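Local coordinates for allantoin racemase (Pseudomonas fluorescens, PDB 5LG5), which interconverts the two enantiomers of allantoin, and probably also racemises other 5-substituted hydantoins, as a member of the HyuE racemase family, at residues 135-140 with 171-176; 113-118 with 178-183. All blocks are in the same frame, centred on the assembly; numbering follows the deposited sequence.

Contact 1 of 2, residues 135-140 with 171-176; sequences RCASVR and DKAEVI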
ATOM      1  N   ARG E 135       9.265  -0.583  -7.439  1.00  9.61           N
ATOM      2  CA  ARG E 135       9.838   0.023  -8.634  1.00 12.83           C
ATOM      3  C   ARG E 135       9.760  -0.916  -9.840  1.00 13.19           C
ATOM      4  O   ARG E 135      10.377  -0.686 -10.886  1.00 11.75           O
ATOM      5  CB  ARG E 135      11.259   0.497  -8.354  1.00 14.20           C
ATOM      6  CG  ARG E 135      11.319   1.342  -7.086  1.00 16.07           C
ATOM      7  CD  ARG E 135      11.958   2.691  -7.307  1.00 18.39           C
ATOM      8  NE  ARG E 135      12.991   2.647  -8.341  1.00 21.91           N
ATOM      9  CZ  ARG E 135      14.296   2.680  -8.083  1.00 20.70           C
ATOM     10  NH1 ARG E 135      14.727   2.724  -6.823  1.00 23.05           N
ATOM     11  NH2 ARG E 135      15.169   2.646  -9.079  1.00 18.90           N
ATOM     12  N   CYS E 136       8.987  -1.978  -9.694  1.00 10.86           N
ATOM     13  CA  CYS E 136       8.788  -2.878 -10.819  1.00 10.91           C
ATOM     14  C   CYS E 136       7.663  -2.372 -11.729  1.00 13.03           C
ATOM     15  O   CYS E 136       6.505  -2.271 -11.311  1.00 12.53           O
ATOM     16  CB  CYS E 136       8.497  -4.302 -10.329  1.00 10.24           C
ATOM     17  SG  CYS E 136       8.334  -5.491 -11.675  1.00 10.45           S
ATOM     18  N   ALA E 137       8.005  -2.036 -12.970  1.00 11.80           N
ATOM     19  CA  ALA E 137       7.002  -1.586 -13.934  1.00 13.51           C
ATOM     20  C   ALA E 137       6.104  -2.741 -14.413  1.00 14.80           C
ATOM     21  O   ALA E 137       4.923  -2.541 -14.701  1.00 15.28           O
ATOM     22  CB  ALA E 137       7.667  -0.896 -15.116  1.00 13.49           C
ATOM     23  N   SER E 138       6.676  -3.940 -14.499  1.00 13.45           N
ATOM     24  CA  SER E 138       5.937  -5.121 -14.925  1.00 11.41           C
ATOM     25  C   SER E 138       6.803  -6.367 -14.869  1.00 11.87           C
ATOM     26  O   SER E 138       8.038  -6.299 -14.873  1.00  8.76           O
ATOM     27  CB  SER E 138       5.396  -4.942 -16.353  1.00 15.20           C
ATOM     28  OG  SER E 138       6.443  -4.682 -17.272  1.00 11.42           O
ATOM     29  N   VAL E 139       6.138  -7.512 -14.802  1.00 11.50           N
ATOM     30  CA  VAL E 139       6.784  -8.785 -15.030  1.00  9.52           C
ATOM     31  C   VAL E 139       6.123  -9.380 -16.248  1.00 10.25           C
ATOM     32  O   VAL E 139       4.909  -9.580 -16.260  1.00 12.96           O
ATOM     33  CB  VAL E 139       6.613  -9.719 -13.823  1.00 11.37           C
ATOM     34  CG1 VAL E 139       7.254 -11.114 -14.106  1.00  7.50           C
ATOM     35  CG2 VAL E 139       7.201  -9.064 -12.592  1.00  8.39           C
ATOM     36  N   ARG E 140       6.908  -9.632 -17.286  1.00  7.94           N
ATOM     37  CA  ARG E 140       6.352 -10.093 -18.552  1.00 11.19           C
ATOM     38  C   ARG E 140       6.917 -11.432 -18.969  1.00 12.24           C
ATOM     39  O   ARG E 140       8.105 -11.708 -18.775  1.00 12.66           O
ATOM     40  CB  ARG E 140       6.639  -9.085 -19.659  1.00 12.84           C
ATOM     41  CG  ARG E 140       5.929  -7.777 -19.499  1.00 15.17           C
ATOM     42  CD  ARG E 140       6.135  -6.937 -20.733  1.00 19.92           C
ATOM     43  NE  ARG E 140       5.120  -5.908 -20.821  1.00 26.90           N
ATOM     44  CZ  ARG E 140       4.103  -5.953 -21.667  1.00 23.20           C
ATOM     45  NH1 ARG E 140       4.001  -6.967 -22.516  1.00 26.66           N
ATOM     46  NH2 ARG E 140       3.212  -4.974 -21.674  1.00 23.04           N
ATOM     47  N   ASP E 171       5.029  -0.118 -20.437  1.00 14.68           N
ATOM     48  CA  ASP E 171       5.096  -0.133 -18.984  1.00 14.21           C
ATOM     49  C   ASP E 171       6.051   0.918 -18.410  1.00 15.95           C
ATOM     50  O   ASP E 171       6.138   1.081 -17.185  1.00 13.00           O
ATOM     51  CB  ASP E 171       5.480  -1.526 -18.473  1.00 11.34           C
ATOM     52  CG  ASP E 171       4.594  -2.618 -19.032  1.00 15.36           C
ATOM     53  OD1 ASP E 171       3.429  -2.316 -19.334  1.00 17.81           O
ATOM     54  OD2 ASP E 171       5.061  -3.773 -19.171  1.00 16.38           O
ATOM     55  N   LYS E 172       6.791   1.594 -19.286  1.00 13.25           N
ATOM     56  CA  LYS E 172       7.785   2.609 -18.860  1.00 12.75           C
ATOM     57  C   LYS E 172       8.955   2.034 -18.067  1.00 18.57           C
ATOM     58  O   LYS E 172       9.522   2.706 -17.183  1.00 16.21           O
ATOM     59  CB  LYS E 172       7.143   3.768 -18.092  1.00 16.43           C
ATOM     60  CG  LYS E 172       6.054   4.473 -18.880  1.00 20.08           C
ATOM     61  CD  LYS E 172       6.587   4.891 -20.251  1.00 22.00           C
ATOM     62  CE  LYS E 172       5.485   5.530 -21.097  1.00 28.67           C
ATOM     63  NZ  LYS E 172       5.927   6.783 -21.765  1.00 30.63           N
ATOM     64  N   ALA E 173       9.306   0.788 -18.369  1.00 15.20           N
ATOM     65  CA  ALA E 173      10.505   0.205 -17.803  1.00 14.38           C
ATOM     66  C   ALA E 173      11.705   1.007 -18.302  1.00 14.20           C
ATOM     67  O   ALA E 173      11.736   1.466 -19.457  1.00 12.96           O
ATOM     68  CB  ALA E 173      10.640  -1.246 -18.226  1.00 12.32           C
ATOM     69  N   GLU E 174      12.711   1.149 -17.454  1.00 11.53           N
ATOM     70  CA  GLU E 174      13.920   1.842 -17.860  1.00 11.91           C
ATOM     71  C   GLU E 174      15.081   0.880 -17.818  1.00 13.71           C
ATOM     72  O   GLU E 174      16.155   1.144 -18.361  1.00 11.23           O
ATOM     73  CB  GLU E 174      14.166   3.038 -16.954  1.00 12.25           C
ATOM     74  CG  GLU E 174      12.983   3.985 -16.956  1.00 12.46           C
ATOM     75  CD  GLU E 174      13.247   5.246 -16.195  1.00 14.12           C
ATOM     76  OE1 GLU E 174      14.357   5.368 -15.625  1.00 12.79           O
ATOM     77  OE2 GLU E 174      12.347   6.121 -16.177  1.00 14.96           O
ATOM     78  N   VAL E 175      14.846  -0.246 -17.158  1.00 11.14           N
ATOM     79  CA  VAL E 175      15.829  -1.307 -17.053  1.00  7.77           C
ATOM     80  C   VAL E 175      15.131  -2.639 -17.226  1.00 10.61           C
ATOM     81  O   VAL E 175      13.986  -2.814 -16.789  1.00  7.71           O
ATOM     82  CB  VAL E 175      16.558  -1.275 -15.682  1.00 11.76           C
ATOM     83  CG1 VAL E 175      17.618  -2.381 -15.599  1.00 10.91           C
ATOM     84  CG2 VAL E 175      17.194   0.090 -15.437  1.00 12.49           C
ATOM     85  N   ILE E 176      15.811  -3.576 -17.875  1.00  9.69           N
ATOM     86  CA  ILE E 176      15.257  -4.906 -18.033  1.00  9.80           C
ATOM     87  C   ILE E 176      16.010  -5.881 -17.158  1.00 11.78           C
ATOM     88  O   ILE E 176      17.235  -5.862 -17.126  1.00 11.48           O
ATOM     89  CB  ILE E 176      15.341  -5.391 -19.484  1.00 10.79           C
ATOM     90  CG1 ILE E 176      14.595  -4.419 -20.407  1.00  7.37           C
ATOM     91  CG2 ILE E 176      14.784  -6.783 -19.585  1.00 10.34           C
ATOM     92  CD1 ILE E 176      13.080  -4.383 -20.194  1.00 11.09           C
TER

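Contact 2 of 2, residues 113-118 with 178-183; sequences VTTLDR and LGCGGM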
ATOM      1  N   VAL E 113      11.514  -9.819 -17.551  1.00 11.18           N
ATOM      2  CA  VAL E 113      11.017 -10.639 -18.640  1.00 13.44           C
ATOM      3  C   VAL E 113      11.282 -12.081 -18.289  1.00 13.04           C
ATOM      4  O   VAL E 113      12.431 -12.479 -18.117  1.00 14.54           O
ATOM      5  CB  VAL E 113      11.674 -10.320 -19.993  1.00 13.32           C
ATOM      6  CG1 VAL E 113      11.176 -11.303 -21.040  1.00 14.59           C
ATOM      7  CG2 VAL E 113      11.385  -8.875 -20.407  1.00 12.47           C
ATOM      8  N   THR E 114      10.223 -12.866 -18.147  1.00 15.51           N
ATOM      9  CA  THR E 114      10.415 -14.260 -17.775  1.00 14.10           C
ATOM     10  C   THR E 114      10.001 -15.156 -18.934  1.00 16.06           C
ATOM     11  O   THR E 114       9.835 -14.687 -20.072  1.00 14.18           O
ATOM     12  CB  THR E 114       9.662 -14.630 -16.448  1.00 13.75           C
ATOM     13  OG1 THR E 114      10.012 -15.956 -16.022  1.00 16.61           O
ATOM     14  CG2 THR E 114       8.154 -14.523 -16.609  1.00 12.65           C
ATOM     15  N   THR E 115       9.844 -16.440 -18.622  1.00 14.25           N
ATOM     16  CA  THR E 115       9.548 -17.481 -19.591  1.00 16.36           C
ATOM     17  C   THR E 115       8.057 -17.638 -19.823  1.00 17.61           C
ATOM     18  O   THR E 115       7.496 -17.085 -20.774  1.00 16.00           O
ATOM     19  CB  THR E 115      10.092 -18.813 -19.077  1.00 19.86           C
ATOM     20  OG1 THR E 115       9.748 -18.949 -17.685  1.00 16.75           O
ATOM     21  CG2 THR E 115      11.607 -18.846 -19.233  1.00 18.25           C
ATOM     22  N   LEU E 116       7.421 -18.412 -18.950  1.00 13.64           N
ATOM     23  CA  LEU E 116       6.005 -18.705 -19.066  1.00 10.44           C
ATOM     24  C   LEU E 116       5.121 -17.735 -18.292  1.00 13.71           C
ATOM     25  O   LEU E 116       5.504 -17.205 -17.238  1.00 14.41           O
ATOM     26  CB  LEU E 116       5.731 -20.132 -18.610  1.00 12.42           C
ATOM     27  CG  LEU E 116       6.391 -21.204 -19.493  1.00 17.25           C
ATOM     28  CD1 LEU E 116       5.953 -22.590 -19.052  1.00 16.87           C
ATOM     29  CD2 LEU E 116       6.074 -20.981 -20.959  1.00 15.84           C
ATOM     30  N   ASP E 117       3.932 -17.509 -18.826  1.00  9.17           N
ATOM     31  CA  ASP E 117       2.949 -16.658 -18.198  1.00 12.34           C
ATOM     32  C   ASP E 117       2.601 -17.143 -16.794  1.00 13.51           C
ATOM     33  O   ASP E 117       2.391 -16.354 -15.880  1.00 10.86           O
ATOM     34  CB  ASP E 117       1.697 -16.586 -19.070  1.00 14.07           C
ATOM     35  CG  ASP E 117       0.561 -15.869 -18.388  1.00 14.79           C
ATOM     36  OD1 ASP E 117       0.674 -14.636 -18.178  1.00 13.17           O
ATOM     37  OD2 ASP E 117      -0.428 -16.556 -18.024  1.00 15.26           O
ATOM     38  N   ARG E 118       2.585 -18.454 -16.609  1.00 14.03           N
ATOM     39  CA  ARG E 118       2.179 -18.997 -15.317  1.00 13.99           C
ATOM     40  C   ARG E 118       3.199 -18.757 -14.218  1.00 12.14           C
ATOM     41  O   ARG E 118       2.887 -18.941 -13.038  1.00 12.62           O
ATOM     42  CB  ARG E 118       1.847 -20.476 -15.442  1.00 10.29           C
ATOM     43  CG  ARG E 118       3.053 -21.358 -15.724  1.00 14.23           C
ATOM     44  CD  ARG E 118       2.651 -22.830 -15.732  1.00 14.39           C
ATOM     45  NE  ARG E 118       2.290 -23.279 -14.390  1.00 13.95           N
ATOM     46  CZ  ARG E 118       1.618 -24.392 -14.110  1.00 17.14           C
ATOM     47  NH1 ARG E 118       1.194 -25.186 -15.084  1.00 14.67           N
ATOM     48  NH2 ARG E 118       1.356 -24.697 -12.845  1.00 13.16           N
ATOM     49  N   LEU E 178      16.573  -9.959 -16.628  1.00 12.25           N
ATOM     50  CA  LEU E 178      16.352 -11.325 -17.094  1.00 16.50           C
ATOM     51  C   LEU E 178      15.579 -12.079 -16.021  1.00 18.88           C
ATOM     52  O   LEU E 178      15.930 -12.014 -14.840  1.00 22.06           O
ATOM     53  CB  LEU E 178      17.686 -12.012 -17.362  1.00 19.89           C
ATOM     54  CG  LEU E 178      18.513 -11.272 -18.416  1.00 18.23           C
ATOM     55  CD1 LEU E 178      19.754 -12.071 -18.797  1.00 22.33           C
ATOM     56  CD2 LEU E 178      17.667 -10.969 -19.640  1.00 12.97           C
ATOM     57  N   GLY E 179      14.531 -12.794 -16.416  1.00 19.95           N
ATOM     58  CA  GLY E 179      13.637 -13.388 -15.434  1.00 23.67           C
ATOM     59  C   GLY E 179      13.674 -14.896 -15.487  1.00 27.55           C
ATOM     60  O   GLY E 179      12.652 -15.569 -15.282  1.00 27.16           O
ATOM     61  N   CYS E 180      14.851 -15.418 -15.825  1.00 29.51           N
ATOM     62  CA  CYS E 180      15.121 -16.850 -15.752  1.00 29.90           C
ATOM     63  C   CYS E 180      16.625 -17.124 -15.619  1.00 28.38           C
ATOM     64  O   CYS E 180      17.450 -16.436 -16.237  1.00 26.87           O
ATOM     65  CB  CYS E 180      14.534 -17.567 -16.972  1.00 29.46           C
ATOM     66  SG  CYS E 180      14.801 -19.352 -16.952  1.00 40.03           S
ATOM     67  N   GLY E 181      16.984 -18.096 -14.783  1.00 26.36           N
ATOM     68  CA  GLY E 181      18.383 -18.468 -14.609  1.00 24.85           C
ATOM     69  C   GLY E 181      19.023 -18.917 -15.918  1.00 27.42           C
ATOM     70  O   GLY E 181      20.196 -18.644 -16.184  1.00 30.08           O
ATOM     71  N   GLY E 182      18.240 -19.618 -16.735  1.00 24.44           N
ATOM     72  CA  GLY E 182      18.700 -20.080 -18.032  1.00 28.66           C
ATOM     73  C   GLY E 182      18.836 -18.964 -19.053  1.00 31.79           C
ATOM     74  O   GLY E 182      19.244 -19.201 -20.195  1.00 29.53           O
ATOM     75  N   MET E 183      18.490 -17.742 -18.654  1.00 25.68           N
ATOM     76  CA  MET E 183      18.710 -16.589 -19.523  1.00 26.62           C
ATOM     77  C   MET E 183      20.087 -15.969 -19.281  1.00 26.66           C
ATOM     78  O   MET E 183      20.463 -14.997 -19.944  1.00 24.70           O
ATOM     79  CB  MET E 183      17.625 -15.536 -19.317  1.00 26.11           C
ATOM     80  CG  MET E 183      16.281 -15.895 -19.940  1.00 26.96           C
ATOM     81  SD  MET E 183      15.116 -14.563 -19.616  1.00 23.70           S
ATOM     82  CE  MET E 183      13.568 -15.306 -20.157  1.00 20.25           C
TER

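Contact 1 of 2, residues 135-140 with 171-176
Asp171 OD2 takes two hydrogen bonds from the strand 136-141. Ser138 OG donates at 2.5 Å from above the carboxylate plane, 38° out of it. Arg140 NE donates at 2.7 Å to the same Asp171 OD2. This second bond is nearly straight, with an N-H...O angle of 172°, and makes a salt bridge. Arg140 meets OD2 on the syn side, and Ser138 comes from the opposite face of the carboxylate. The two donors thus clasp one oxygen between them.

The arginine and aspartate side chains meet tip to tip, with the guanidinium turned 26° from the carboxylate plane. Arg140 NH2 adds only a weak bond to Asp171 OD2, at 3.3 Å. The arginine chain is extended from CG to NE, and this carries NE out to the carboxylate. Gln163 of the helix 153-171 holds Arg140 NH1. Ser138 OG also bonds to Ser111 OG on the neighbouring strand, which helps to fix the hydroxyl.

Beside this polar cluster, Ala137 CB lies 3.2 Å from Asp171 O. The same methyl packs 4.3 Å from Ala173 CB. Ala137 and Ala173 both touch Ser111 as well. Lys172 has positive phi and breaks the helical path just after Asp171. Its ammonium group turns away from this contact and forms a salt bridge with Asp117 of a third subunit.

After the helix 153-171 the chain turns into the strand 175-179. The arrangement is a beta-alpha-beta crossover between parallel strands, with the strand 110-114 lying between the two that are joined. The salt bridge ties the end region of the crossover helix back to the strand where the crossover began.

Contact 2 of 2, residues 113-118 with 178-183
Thr114 OG1 donates a hydrogen bond of 2.8 Å to Gly179 O. The C=O...donor angle is 145°, and the hydroxyl is tilted 28° from the carbonyl plane. Thr114 OG1 lies anti to the backbone N, which directs it to the neighbouring strand. The same hydroxyl is bonded to Thr119 OG1, and Thr115 OG1 donates a weak hydrogen bond to it. An alanine here would probably leave Gly179 O and Thr119 OG1 without this shared hydroxyl mate.

The backbones run parallel. Val113 pairs with Leu178, and Gly179 N reaches Val113 O at 2.7 Å. That bond is bent and weak, with an N-H...O angle of 118°. The strands come close at this point, with Thr114 CA 4.1 Å from Gly179 CA. Gly179 brings no side chain to this close approach.

Met183 lies against the end of the strand 110-114. Its chain is extended beyond CG, and CE lies 3.7 Å from Val113 O. The same methyl touches Thr114 C. Thr115 CG2 packs 3.9 Å from Cys180 CB. Cys180 in turn starts a short 3-10 turn, where Met183 N bonds to Cys180 O.

The contact is buried at the carboxy-terminal edge of a parallel sheet in an alpha/beta domain. Here the adjacent strands 110-114 and 175-179 end together and run into a loop and the 3-10 turn. Thr114 packs on Val120 and Ile123 of the helix 120-129. Val113 and Met183 pack on Ile160 of the helix 153-171. Leu149, from the helix 148-151, touches Thr115 and Met183.

How the contacts relate
The two contacts have centres about 14 Å apart and belong to one parallel sheet. Its strands run in the order 136-141, 110-114, 175-179, 198-199. Along the chain the segments come as 113-118, 135-140, 171-176 and 178-183, so contact 2 encloses contact 1. Both use the strand 175-179: contact 1 at its entry, contact 2 at its exit. Arg140 O and Thr114 N, 2.5 Å apart, probably form a hydrogen bond that joins them directly. Ile176 also packs on Val113. Segments 171-176 and 113-118 meet between subunits too, so the two contacts are also linked across the six-chain assembly.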